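Local coordinates for protein inorganic pyrophosphatase (Ehrlichia chaffeensis, PDB 3LO0) that probably catalyses the magnesium-dependent hydrolysis of inorganic diphosphate to two phosphate ions, working as a homohexamer, at residues E36-I41 against G104-A109; L94-F99 against Q137-I142; R108-G113 against V130-V135. All coordinates share one frame; numbering follows the deposited sequence.

How the contacts relate
Contacts 1 and 3 are strand pairings in one sheet. They share strand 106-118, including Arg108 and Ala109. It pairs antiparallel with strand 37-41 in contact 1 and with strand 124-131 in contact 3. Contact 1 has six backbone hydrogen bonds and mostly aliphatic side chains. Contact 3 has three such bonds, then a turn, an arginine and two waters. Contact 2 is side-chain packing by tyrosines, with no bonds across. All three are largely buried and border the second subunit. Contact 1 lies nearest the chain's centre. Contact 2 lies farthest out and also reaches a third subunit. Arg98, Tyr138, Arg108 and Arg110 are partly exposed. Arg110 NH2 reaches Ile142 O, and Val95 packs on Val39 and Ala109.

Contact 1 of 3, residues E36-I41 against G104-A109; sequences EINVII and GAVIRA
Ile37 and Ala109 form a hydrogen-bonded pair, with Ile37 N to Ala109 O at 2.9 Å and Ala109 N to Ile37 O at 2.8 Å. Val39 and Ile107 repeat this two residues on, with both of their backbone bonds made. The ladder ends with Ile41 N to Ala105 O at 3.0 Å and Gly104 N to Ile41 O at 2.8 Å. Gly104 has a positive phi of 100°, and its backbone angles themselves call for glycine. Between these pairs lie the non-hydrogen-bonded pairs Asn38-Arg108 and Ile40-Val106. Here the CA of Val106 makes a C-H...O contact with Val39 O. This is a regular antiparallel pairing within the mixed sheet of the pyrophosphatase fold.

Ile37, Val39, Ile107 and Ala109 share one face of the sheet. Val39 CG2 meets Ala109 CB at 4.1 Å. Ile107 turns CG2 in between its own backbone N and carbonyl carbon, and this branch meets Ile41 CD1 at 4.0 Å. The other face carries Asn38, Ile40, Val106 and Arg108. Val106 CG1 lies against Asn38 CB at 3.8 Å. The Asn38 side chain runs beside that of Arg108, pointing the same way, with OD1 3.8 Å from Arg108 CG. The Asn38 amide nitrogen is held elsewhere, by Thr28 O.

Val106 and Arg108 also pack on Cys62 and Val63 of a second subunit. On the opposite face, Val39 rests on Val93 and Val95 of strand 92-95. Ile40 makes backbone hydrogen bonds with Phe79, and strand 37-41 sits between strands 76-79 and 106-118, antiparallel to both.

Contact 2 of 3, residues L94-F99 against Q137-I142; sequences LVASRF and QYYNNI
Tyr139 and Tyr138 reach from a loop to the chain that follows strand 92-95, in a side-chain contact with little buried area. The loop lies between strand 124-131 and helix 150-162. The nearest CA atoms, those of Tyr138 and Arg98, are 8.2 Å apart.

Tyr139 has the largest share of the contact. Its CG is anti to its carbonyl carbon (chi1 -62°), and the ring extends toward Ala96 and Ser97. The Ala96 methyl, CB, approaches ring atom CE1 at 4.3 Å. Ser97 CA lies obliquely to the ring, 3.8 Å from CZ. Arg98 N comes to the ring edge, near its plane. Within its own segment, Tyr138 CD2 sits over the centre of one face of the ring.

The loop is shaped by a type I beta turn from Tyr139 to Ile142, closed by Ile142 N to Tyr139 O at 2.8 Å. Tyr139 also packs on Val130 and Pro131, at the end of strand 124-131, which runs parallel to strand 92-95.

Arg98 passes obliquely across Tyr138. Its CD is 3.9 Å from both CG and CD1 of that ring, and the guanidinium and ring planes are 41° apart. The bend at chi3 (-80°) turns the guanidinium out of the line of the chain. Arg98 NE makes a salt bridge with Asp136, and NH2 bonds to Leu67 O of a second subunit. Tyr138 packs on Pro149 of a third subunit.

Contact 3 of 3, residues R108-G113 against V130-V135; sequences RARPVG and VPTHKV
Arg110 and Val130 pair near the open end of the beta hairpin of strands 106-118 and 124-131. Arg110 N bonds to Val130 O at 2.8 Å, and Val130 N to Arg110 O at 2.9 Å. Pro131 faces Ala109 in a non-hydrogen-bonded pair, so its missing N-H costs nothing here. Thr132 N then bonds to Arg108 O at 3.2 Å.

Val130 CG2 lies over the centre of one face of the Arg110 guanidinium, 3.6 Å from CZ. Arg110 has CG between its backbone N and carbonyl carbon (chi1 55°) and is extended from there to NE, which carries the flat group out over the valine. Arg110 NH2 is bonded to Ile142 O. One water joins NH1 to Pro131 O, and another, held weakly by NE, accepts from His133 N. The guanidinium thus ties the strand to the loops beyond it.

Thr132 CG2 packs at 3.7 Å on Ala109 C. Val135 CG2 touches the Arg108 guanidinium, 3.7 Å from NH2. The Val112 and Val130 side chains cross at about a right angle, CG1 against CG2. Val112 and Gly113 both face Leu128, which makes a classic beta bulge in this antiparallel pairing.

Contact 1 of 3, residues E36-I41 against G104-A109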
# COMPACT_ATOMS: atom_id res chain seq x y z
N GLU A 36 -13.04 21.47 20.98
CA GLU A 36 -12.76 21.01 19.63
C GLU A 36 -11.61 21.82 19.09
O GLU A 36 -11.57 23.08 19.26
CB GLU A 36 -13.97 21.19 18.72
CG GLU A 36 -15.20 20.35 19.11
CD GLU A 36 -16.44 20.74 18.27
OE1 GLU A 36 -17.31 21.51 18.78
OE2 GLU A 36 -16.52 20.32 17.10
N ILE A 37 -10.72 21.09 18.42
CA ILE A 37 -9.55 21.65 17.84
C ILE A 37 -9.38 21.22 16.38
O ILE A 37 -9.72 20.09 16.00
CB ILE A 37 -8.30 21.25 18.65
CG1 ILE A 37 -8.21 19.74 18.86
CG2 ILE A 37 -8.28 21.99 20.06
CD1 ILE A 37 -6.80 19.27 19.36
N ASN A 38 -8.88 22.15 15.58
CA ASN A 38 -8.42 21.81 14.27
C ASN A 38 -7.01 21.30 14.38
O ASN A 38 -6.14 21.93 15.00
CB ASN A 38 -8.47 22.98 13.32
CG ASN A 38 -9.86 23.44 13.02
OD1 ASN A 38 -10.79 22.64 12.91
ND2 ASN A 38 -10.02 24.76 12.87
N VAL A 39 -6.75 20.17 13.74
CA VAL A 39 -5.39 19.66 13.71
C VAL A 39 -4.92 19.51 12.26
O VAL A 39 -5.60 18.88 11.44
CB VAL A 39 -5.31 18.31 14.43
CG1 VAL A 39 -3.84 17.83 14.48
CG2 VAL A 39 -5.95 18.40 15.83
N ILE A 40 -3.78 20.11 11.95
CA ILE A 40 -3.16 19.93 10.63
C ILE A 40 -2.26 18.74 10.74
O ILE A 40 -1.34 18.75 11.55
CB ILE A 40 -2.33 21.14 10.18
CG1 ILE A 40 -3.28 22.29 9.89
CG2 ILE A 40 -1.51 20.76 8.91
CD1 ILE A 40 -2.63 23.53 9.30
N ILE A 41 -2.56 17.71 9.97
CA ILE A 41 -1.79 16.48 10.00
C ILE A 41 -0.45 16.65 9.26
O ILE A 41 -0.40 17.17 8.13
CB ILE A 41 -2.57 15.27 9.44
CG1 ILE A 41 -3.85 14.98 10.26
CG2 ILE A 41 -1.70 14.01 9.46
CD1 ILE A 41 -3.59 14.79 11.76
N GLY A 104 -1.14 17.28 5.48
CA GLY A 104 -1.69 18.48 4.90
C GLY A 104 -3.16 18.70 5.16
O GLY A 104 -3.63 19.82 5.03
N ALA A 105 -3.90 17.63 5.48
CA ALA A 105 -5.32 17.71 5.70
C ALA A 105 -5.62 18.27 7.09
O ALA A 105 -4.87 18.00 8.04
CB ALA A 105 -5.96 16.30 5.56
N VAL A 106 -6.70 19.04 7.22
CA VAL A 106 -7.18 19.46 8.54
C VAL A 106 -8.22 18.45 9.01
O VAL A 106 -9.17 18.13 8.28
CB VAL A 106 -7.86 20.84 8.51
CG1 VAL A 106 -8.26 21.29 9.93
CG2 VAL A 106 -6.94 21.86 7.86
N ILE A 107 -8.09 18.00 10.24
CA ILE A 107 -9.14 17.21 10.87
C ILE A 107 -9.65 17.89 12.15
O ILE A 107 -8.88 18.41 12.97
CB ILE A 107 -8.69 15.76 11.11
CG1 ILE A 107 -9.86 14.90 11.64
CG2 ILE A 107 -7.48 15.73 12.03
CD1 ILE A 107 -9.55 13.36 11.62
N ARG A 108 -10.96 17.89 12.29
CA ARG A 108 -11.60 18.38 13.49
C ARG A 108 -11.57 17.27 14.54
O ARG A 108 -12.07 16.11 14.31
CB ARG A 108 -13.02 18.76 13.18
CG ARG A 108 -13.16 19.84 12.13
CD ARG A 108 -14.63 19.97 11.71
NE ARG A 108 -14.99 18.88 10.80
CZ ARG A 108 -16.18 18.75 10.21
NH1 ARG A 108 -17.15 19.63 10.45
NH2 ARG A 108 -16.40 17.74 9.38
N ALA A 109 -10.93 17.58 15.66
CA ALA A 109 -10.69 16.58 16.69
C ALA A 109 -11.09 17.10 18.05
O ALA A 109 -11.39 18.28 18.21
CB ALA A 109 -9.22 16.15 16.70

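Contact 2 of 3, residues L94-F99 against Q137-I142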
# COMPACT_ATOMS: atom_id res chain seq x y z
N LEU A 94 -1.55 13.98 18.72
CA LEU A 94 -1.84 12.67 18.16
C LEU A 94 -3.33 12.52 17.95
O LEU A 94 -4.09 12.65 18.90
CB LEU A 94 -1.38 11.57 19.11
CG LEU A 94 0.12 11.60 19.37
CD1 LEU A 94 0.43 11.20 20.81
CD2 LEU A 94 0.83 10.69 18.34
N VAL A 95 -3.76 12.21 16.73
CA VAL A 95 -5.16 11.96 16.48
C VAL A 95 -5.35 10.49 16.15
O VAL A 95 -4.91 10.04 15.13
CB VAL A 95 -5.73 12.81 15.35
CG1 VAL A 95 -7.27 12.65 15.27
CG2 VAL A 95 -5.34 14.32 15.55
N ALA A 96 -5.99 9.75 17.04
CA ALA A 96 -6.30 8.35 16.77
C ALA A 96 -7.35 8.30 15.69
O ALA A 96 -8.24 9.13 15.63
CB ALA A 96 -6.79 7.67 18.06
N SER A 97 -7.24 7.35 14.75
CA SER A 97 -8.23 7.24 13.73
C SER A 97 -8.32 5.80 13.18
O SER A 97 -7.46 4.98 13.46
CB SER A 97 -7.97 8.26 12.63
OG SER A 97 -6.88 7.89 11.84
N ARG A 98 -9.38 5.50 12.45
CA ARG A 98 -9.59 4.14 11.92
C ARG A 98 -8.74 3.93 10.67
O ARG A 98 -8.44 2.79 10.28
CB ARG A 98 -11.07 3.92 11.55
CG ARG A 98 -12.09 3.91 12.69
CD ARG A 98 -13.50 3.36 12.22
NE ARG A 98 -14.35 4.34 11.49
CZ ARG A 98 -14.75 4.25 10.22
NH1 ARG A 98 -14.41 3.24 9.43
NH2 ARG A 98 -15.52 5.20 9.71
N PHE A 99 -8.40 5.04 10.00
CA PHE A 99 -7.61 5.02 8.75
C PHE A 99 -6.61 6.18 8.77
O PHE A 99 -6.90 7.22 9.37
CB PHE A 99 -8.53 5.19 7.54
CG PHE A 99 -9.48 4.04 7.37
CD1 PHE A 99 -9.03 2.82 6.89
CD2 PHE A 99 -10.81 4.16 7.75
CE1 PHE A 99 -9.90 1.74 6.75
CE2 PHE A 99 -11.69 3.08 7.60
CZ PHE A 99 -11.23 1.88 7.11
N GLN A 137 -18.11 8.50 14.27
CA GLN A 137 -18.79 8.13 15.51
C GLN A 137 -18.14 6.96 16.26
O GLN A 137 -18.51 6.70 17.40
CB GLN A 137 -20.28 7.85 15.26
CG GLN A 137 -20.93 8.98 14.48
CD GLN A 137 -22.33 9.33 14.94
OE1 GLN A 137 -23.07 8.50 15.46
NE2 GLN A 137 -22.70 10.59 14.72
N TYR A 138 -17.15 6.31 15.65
CA TYR A 138 -16.50 5.19 16.30
C TYR A 138 -16.00 5.56 17.68
O TYR A 138 -16.03 4.72 18.59
CB TYR A 138 -15.34 4.65 15.46
CG TYR A 138 -14.75 3.35 15.94
CD1 TYR A 138 -15.24 2.13 15.49
CD2 TYR A 138 -13.68 3.34 16.83
CE1 TYR A 138 -14.70 0.92 15.93
CE2 TYR A 138 -13.13 2.13 17.29
CZ TYR A 138 -13.64 0.93 16.83
OH TYR A 138 -13.09 -0.25 17.27
N TYR A 139 -15.48 6.78 17.83
CA TYR A 139 -14.80 7.20 19.05
C TYR A 139 -15.71 7.95 20.02
O TYR A 139 -15.23 8.42 21.04
CB TYR A 139 -13.54 8.06 18.70
CG TYR A 139 -12.49 7.32 17.89
CD1 TYR A 139 -11.57 6.47 18.52
CD2 TYR A 139 -12.44 7.43 16.50
CE1 TYR A 139 -10.61 5.76 17.78
CE2 TYR A 139 -11.48 6.73 15.77
CZ TYR A 139 -10.58 5.91 16.41
OH TYR A 139 -9.65 5.19 15.66
N ASN A 140 -17.03 8.00 19.75
CA ASN A 140 -18.01 8.65 20.64
C ASN A 140 -17.81 8.29 22.11
O ASN A 140 -17.92 9.15 22.97
CB ASN A 140 -19.45 8.30 20.23
CG ASN A 140 -19.93 9.04 18.99
OD1 ASN A 140 -19.27 9.95 18.50
ND2 ASN A 140 -21.09 8.65 18.47
N ASN A 141 -17.48 7.02 22.37
CA ASN A 141 -17.34 6.51 23.74
C ASN A 141 -15.98 6.78 24.39
O ASN A 141 -15.77 6.42 25.55
CB ASN A 141 -17.63 4.99 23.77
CG ASN A 141 -16.48 4.14 23.21
OD1 ASN A 141 -15.49 4.68 22.69
ND2 ASN A 141 -16.63 2.82 23.29
N ILE A 142 -15.07 7.40 23.66
CA ILE A 142 -13.79 7.81 24.24
C ILE A 142 -13.96 9.26 24.70
O ILE A 142 -13.99 10.18 23.88
CB ILE A 142 -12.63 7.65 23.22
CG1 ILE A 142 -12.59 6.24 22.64
CG2 ILE A 142 -11.27 7.91 23.88
CD1 ILE A 142 -12.30 5.14 23.68

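Contact 3 of 3, residues R108-G113 against V130-V135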
# COMPACT_ATOMS: atom_id res chain seq x y z
N ARG A 108 -10.96 17.89 12.29
CA ARG A 108 -11.60 18.38 13.49
C ARG A 108 -11.57 17.27 14.54
O ARG A 108 -12.07 16.11 14.31
CB ARG A 108 -13.02 18.76 13.18
CG ARG A 108 -13.16 19.84 12.13
CD ARG A 108 -14.63 19.97 11.71
NE ARG A 108 -14.99 18.88 10.80
CZ ARG A 108 -16.18 18.75 10.21
NH1 ARG A 108 -17.15 19.63 10.45
NH2 ARG A 108 -16.40 17.74 9.38
N ALA A 109 -10.93 17.58 15.66
CA ALA A 109 -10.69 16.58 16.69
C ALA A 109 -11.09 17.10 18.05
O ALA A 109 -11.39 18.28 18.21
CB ALA A 109 -9.22 16.15 16.70
N ARG A 110 -11.11 16.20 19.02
CA ARG A 110 -11.32 16.63 20.39
C ARG A 110 -10.34 15.94 21.29
O ARG A 110 -10.11 14.72 21.16
CB ARG A 110 -12.76 16.45 20.86
CG ARG A 110 -13.33 15.09 20.73
CD ARG A 110 -14.83 15.09 21.20
NE ARG A 110 -15.34 13.73 21.02
CZ ARG A 110 -15.02 12.70 21.81
NH1 ARG A 110 -15.48 11.49 21.53
NH2 ARG A 110 -14.25 12.87 22.89
N PRO A 111 -9.71 16.72 22.15
CA PRO A 111 -8.70 16.17 23.01
C PRO A 111 -9.35 15.26 24.04
O PRO A 111 -10.47 15.52 24.47
CB PRO A 111 -8.12 17.38 23.72
CG PRO A 111 -9.18 18.40 23.65
CD PRO A 111 -10.04 18.11 22.52
N VAL A 112 -8.62 14.22 24.43
CA VAL A 112 -9.07 13.36 25.50
C VAL A 112 -8.03 13.15 26.58
O VAL A 112 -8.31 12.48 27.58
CB VAL A 112 -9.55 12.02 24.96
CG1 VAL A 112 -10.74 12.26 24.02
CG2 VAL A 112 -8.41 11.26 24.25
N GLY A 113 -6.85 13.73 26.40
CA GLY A 113 -5.75 13.50 27.32
C GLY A 113 -4.48 14.10 26.78
O GLY A 113 -4.48 14.69 25.68
N VAL A 130 -9.28 12.48 19.51
CA VAL A 130 -10.01 11.62 18.62
C VAL A 130 -10.84 12.48 17.70
O VAL A 130 -11.09 13.64 18.00
CB VAL A 130 -10.92 10.65 19.36
CG1 VAL A 130 -10.10 9.71 20.25
CG2 VAL A 130 -12.05 11.44 20.14
N PRO A 131 -11.23 11.92 16.56
CA PRO A 131 -12.10 12.67 15.66
C PRO A 131 -13.44 13.01 16.32
O PRO A 131 -13.96 12.24 17.14
CB PRO A 131 -12.30 11.71 14.49
CG PRO A 131 -11.12 10.76 14.53
CD PRO A 131 -10.85 10.60 16.00
N THR A 132 -14.00 14.16 15.96
CA THR A 132 -15.28 14.55 16.52
C THR A 132 -16.38 13.65 15.96
O THR A 132 -16.20 13.02 14.91
CB THR A 132 -15.63 16.02 16.24
OG1 THR A 132 -15.71 16.22 14.84
CG2 THR A 132 -14.54 16.91 16.81
N HIS A 133 -17.53 13.65 16.63
CA HIS A 133 -18.62 12.76 16.30
C HIS A 133 -19.09 12.97 14.86
O HIS A 133 -19.53 12.04 14.20
CB HIS A 133 -19.77 12.89 17.29
CG HIS A 133 -20.63 14.10 17.08
ND1 HIS A 133 -21.77 14.07 16.30
CD2 HIS A 133 -20.53 15.35 17.58
CE1 HIS A 133 -22.33 15.27 16.32
NE2 HIS A 133 -21.60 16.07 17.09
N LYS A 134 -18.98 14.21 14.40
CA LYS A 134 -19.25 14.58 13.03
C LYS A 134 -18.37 13.81 12.06
O LYS A 134 -18.84 13.38 11.00
CB LYS A 134 -18.99 16.09 12.85
N VAL A 135 -17.11 13.64 12.42
CA VAL A 135 -16.11 13.05 11.54
C VAL A 135 -16.08 11.51 11.60
O VAL A 135 -16.02 10.83 10.58
CB VAL A 135 -14.73 13.66 11.85
CG1 VAL A 135 -13.63 13.01 11.04
CG2 VAL A 135 -14.81 15.22 11.64
O HOH W 1 -17.64 15.12 19.21
O HOH W 2 -15.97 11.04 18.47